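Local coordinates for glycosyl hydrolase family 2, TIM barrel domain protein (Faecalibacterium prausnitzii A2-165, PDB 6ED2) that probably hydrolyses beta-glucuronides, as a gut bacterial beta-glucuronidase of glycosyl hydrolase family 2 that binds magnesium, at residues Arg462-Pro465 / Gln466-Arg470. Residues are numbered along the deposited sequence; the frame is centred on the assembly and turned at random.
Sequences RLDP and QKRPR
D464 and R468 meet side-on in a salt bridge, carboxylate against guanidinium. Two nearly straight hydrogen bonds make it, R468 NE to D464 OD2 at 2.8 Å and R468 NH2 to D464 OD1 at 2.8 Å. Both oxygens sit close to the guanidinium plane, but the two flat groups are tilted 38° apart. NE comes in on the syn side of OD2, whereas NH2 reaches OD1 from above the carboxylate plane. From the opposite face of that plane, Q466 N bonds D464 OD1 at 2.8 Å. D464 OD2 also accepts a bond from R468 N at 2.9 Å. With CG anti to the backbone N (chi1 -176°), the D464 carboxylate lies beside its own carbonyl carbon, on the side of the residues that follow, where Q466 N and R468 can reach it.

A type I beta turn runs from D464 to K467. It lies in the loop that leads from helix 449-463 to strand 470-474 of the TIM barrel, and K467 N closes it on D464 O at 3.0 Å. Backbone bonds from Q466 and R468 to the D464 carboxylate brace it further. With an alanine at D464, the R468 guanidinium is likely to be left without its acidic mate, and the N-H groups of Q466 and R468 without their acceptor.

K467 bends back at chi2 (-76°), and NZ reaches D464 O at 3.0 Å, on the other face of the carbonyl from K467 N. NZ also bonds R461 O, near the helix end. Q466 OE1 stands 3.3 Å above the centre of the R468 guanidinium and accepts from R298. W436 NE1 bonds D464 OD2, while R468 NH1 and NH2 bond V433 O and K428 O, respectively.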
ATOM      1  N   ARG A 462     -37.429 -33.564   4.302  1.00 30.59           N
ATOM      2  CA  ARG A 462     -38.739 -33.651   3.651  1.00 34.69           C
ATOM      3  C   ARG A 462     -38.813 -32.792   2.393  1.00 35.10           C
ATOM      4  O   ARG A 462     -39.424 -33.197   1.397  1.00 32.00           O
ATOM      5  CB  ARG A 462     -39.850 -33.202   4.601  1.00 33.89           C
ATOM      6  CG  ARG A 462     -40.132 -34.079   5.787  1.00 36.51           C
ATOM      7  CD  ARG A 462     -41.075 -33.307   6.702  1.00 42.30           C
ATOM      8  NE  ARG A 462     -41.446 -34.037   7.906  1.00 48.92           N
ATOM      9  CZ  ARG A 462     -42.460 -33.675   8.688  1.00 57.01           C
ATOM     10  NH1 ARG A 462     -43.177 -32.593   8.370  1.00 60.41           N
ATOM     11  NH2 ARG A 462     -42.760 -34.378   9.779  1.00 50.25           N
ATOM     12  N   LEU A 463     -38.239 -31.582   2.437  1.00 32.41           N
ATOM     13  CA  LEU A 463     -38.411 -30.634   1.335  1.00 33.68           C
ATOM     14  C   LEU A 463     -37.646 -31.043   0.086  1.00 31.22           C
ATOM     15  O   LEU A 463     -38.037 -30.666  -1.023  1.00 34.88           O
ATOM     16  CB  LEU A 463     -37.943 -29.247   1.744  1.00 29.83           C
ATOM     17  CG  LEU A 463     -38.781 -28.473   2.740  1.00 34.30           C
ATOM     18  CD1 LEU A 463     -37.900 -27.353   3.256  1.00 29.92           C
ATOM     19  CD2 LEU A 463     -40.038 -27.951   2.060  1.00 31.28           C
ATOM     20  N   ASP A 464     -36.552 -31.786   0.233  1.00 29.40           N
ATOM     21  CA  ASP A 464     -35.676 -31.992  -0.904  1.00 32.00           C
ATOM     22  C   ASP A 464     -35.999 -33.308  -1.587  1.00 32.20           C
ATOM     23  O   ASP A 464     -35.687 -34.375  -1.033  1.00 34.80           O
ATOM     24  CB  ASP A 464     -34.211 -31.958  -0.477  1.00 28.02           C
ATOM     25  CG  ASP A 464     -33.265 -32.077  -1.657  1.00 31.48           C
ATOM     26  OD1 ASP A 464     -33.754 -32.161  -2.803  1.00 30.45           O
ATOM     27  OD2 ASP A 464     -32.036 -32.116  -1.451  1.00 32.34           O
ATOM     28  N   PRO A 465     -36.557 -33.293  -2.801  1.00 35.26           N
ATOM     29  CA  PRO A 465     -36.792 -34.558  -3.511  1.00 33.71           C
ATOM     30  C   PRO A 465     -35.522 -35.342  -3.747  1.00 29.52           C
ATOM     31  O   PRO A 465     -35.581 -36.561  -3.924  1.00 38.56           O
ATOM     32  CB  PRO A 465     -37.416 -34.111  -4.845  1.00 33.64           C
ATOM     33  CG  PRO A 465     -37.791 -32.693  -4.664  1.00 37.90           C
ATOM     34  CD  PRO A 465     -36.839 -32.132  -3.655  1.00 33.94           C
ATOM     35  N   GLN A 466     -34.373 -34.685  -3.784  1.00 31.14           N
ATOM     36  CA  GLN A 466     -33.129 -35.391  -4.064  1.00 31.44           C
ATOM     37  C   GLN A 466     -32.415 -35.848  -2.805  1.00 28.51           C
ATOM     38  O   GLN A 466     -31.408 -36.554  -2.914  1.00 32.59           O
ATOM     39  CB  GLN A 466     -32.186 -34.507  -4.893  1.00 29.89           C
ATOM     40  CG  GLN A 466     -32.743 -34.153  -6.262  1.00 30.27           C
ATOM     41  CD  GLN A 466     -31.840 -33.201  -7.035  1.00 36.64           C
ATOM     42  OE1 GLN A 466     -30.617 -33.196  -6.867  1.00 35.61           O
ATOM     43  NE2 GLN A 466     -32.442 -32.396  -7.891  1.00 31.95           N
ATOM     44  N   LYS A 467     -32.898 -35.451  -1.623  1.00 27.17           N
ATOM     45  CA  LYS A 467     -32.363 -35.948  -0.357  1.00 33.42           C
ATOM     46  C   LYS A 467     -30.857 -35.685  -0.268  1.00 32.29           C
ATOM     47  O   LYS A 467     -30.060 -36.566   0.065  1.00 36.09           O
ATOM     48  CB  LYS A 467     -32.691 -37.440  -0.187  1.00 32.72           C
ATOM     49  CG  LYS A 467     -34.211 -37.739  -0.216  1.00 30.07           C
ATOM     50  CD  LYS A 467     -34.869 -37.328   1.112  1.00 35.94           C
ATOM     51  CE  LYS A 467     -36.402 -37.536   1.141  1.00 38.61           C
ATOM     52  NZ  LYS A 467     -37.167 -36.292   0.777  1.00 34.18           N
ATOM     53  N   ARG A 468     -30.473 -34.453  -0.596  1.00 29.68           N
ATOM     54  CA  ARG A 468     -29.076 -34.059  -0.559  1.00 28.84           C
ATOM     55  C   ARG A 468     -28.615 -33.900   0.886  1.00 27.98           C
ATOM     56  O   ARG A 468     -29.409 -33.537   1.763  1.00 26.24           O
ATOM     57  CB  ARG A 468     -28.871 -32.746  -1.315  1.00 28.55           C
ATOM     58  CG  ARG A 468     -28.600 -32.937  -2.789  1.00 31.78           C
ATOM     59  CD  ARG A 468     -28.911 -31.671  -3.565  1.00 29.15           C
ATOM     60  NE  ARG A 468     -30.347 -31.429  -3.641  1.00 27.60           N
ATOM     61  CZ  ARG A 468     -30.935 -30.731  -4.611  1.00 33.24           C
ATOM     62  NH1 ARG A 468     -30.205 -30.158  -5.579  1.00 25.59           N
ATOM     63  NH2 ARG A 468     -32.256 -30.599  -4.609  1.00 28.44           N
ATOM     64  N   PRO A 469     -27.328 -34.120   1.150  1.00 24.85           N
ATOM     65  CA  PRO A 469     -26.832 -34.112   2.539  1.00 27.49           C
ATOM     66  C   PRO A 469     -27.012 -32.765   3.227  1.00 31.76           C
ATOM     67  O   PRO A 469     -26.987 -31.707   2.586  1.00 30.99           O
ATOM     68  CB  PRO A 469     -25.346 -34.461   2.386  1.00 27.66           C
ATOM     69  CG  PRO A 469     -25.022 -34.194   0.938  1.00 29.93           C
ATOM     70  CD  PRO A 469     -26.283 -34.481   0.180  1.00 28.38           C
ATOM     71  N   ARG A 470     -27.211 -32.816   4.551  1.00 25.40           N
ATOM     72  CA  ARG A 470     -27.438 -31.630   5.373  1.00 26.52           C
ATOM     73  C   ARG A 470     -26.288 -31.430   6.351  1.00 31.74           C
ATOM     74  O   ARG A 470     -25.734 -32.402   6.878  1.00 29.79           O
ATOM     75  CB  ARG A 470     -28.748 -31.722   6.159  1.00 24.04           C
ATOM     76  CG  ARG A 470     -29.977 -32.075   5.323  1.00 27.28           C
ATOM     77  CD  ARG A 470     -30.995 -32.836   6.182  1.00 27.31           C
ATOM     78  NE  ARG A 470     -30.416 -34.104   6.626  1.00 31.24           N
ATOM     79  CZ  ARG A 470     -30.951 -34.905   7.542  1.00 29.50           C
ATOM     80  NH1 ARG A 470     -32.090 -34.571   8.126  1.00 26.66           N
ATOM     81  NH2 ARG A 470     -30.345 -36.041   7.863  1.00 30.65           N
TER
HETATM   82  O   HOH W   1     -39.461 -34.978  -0.493  1.00 39.61           O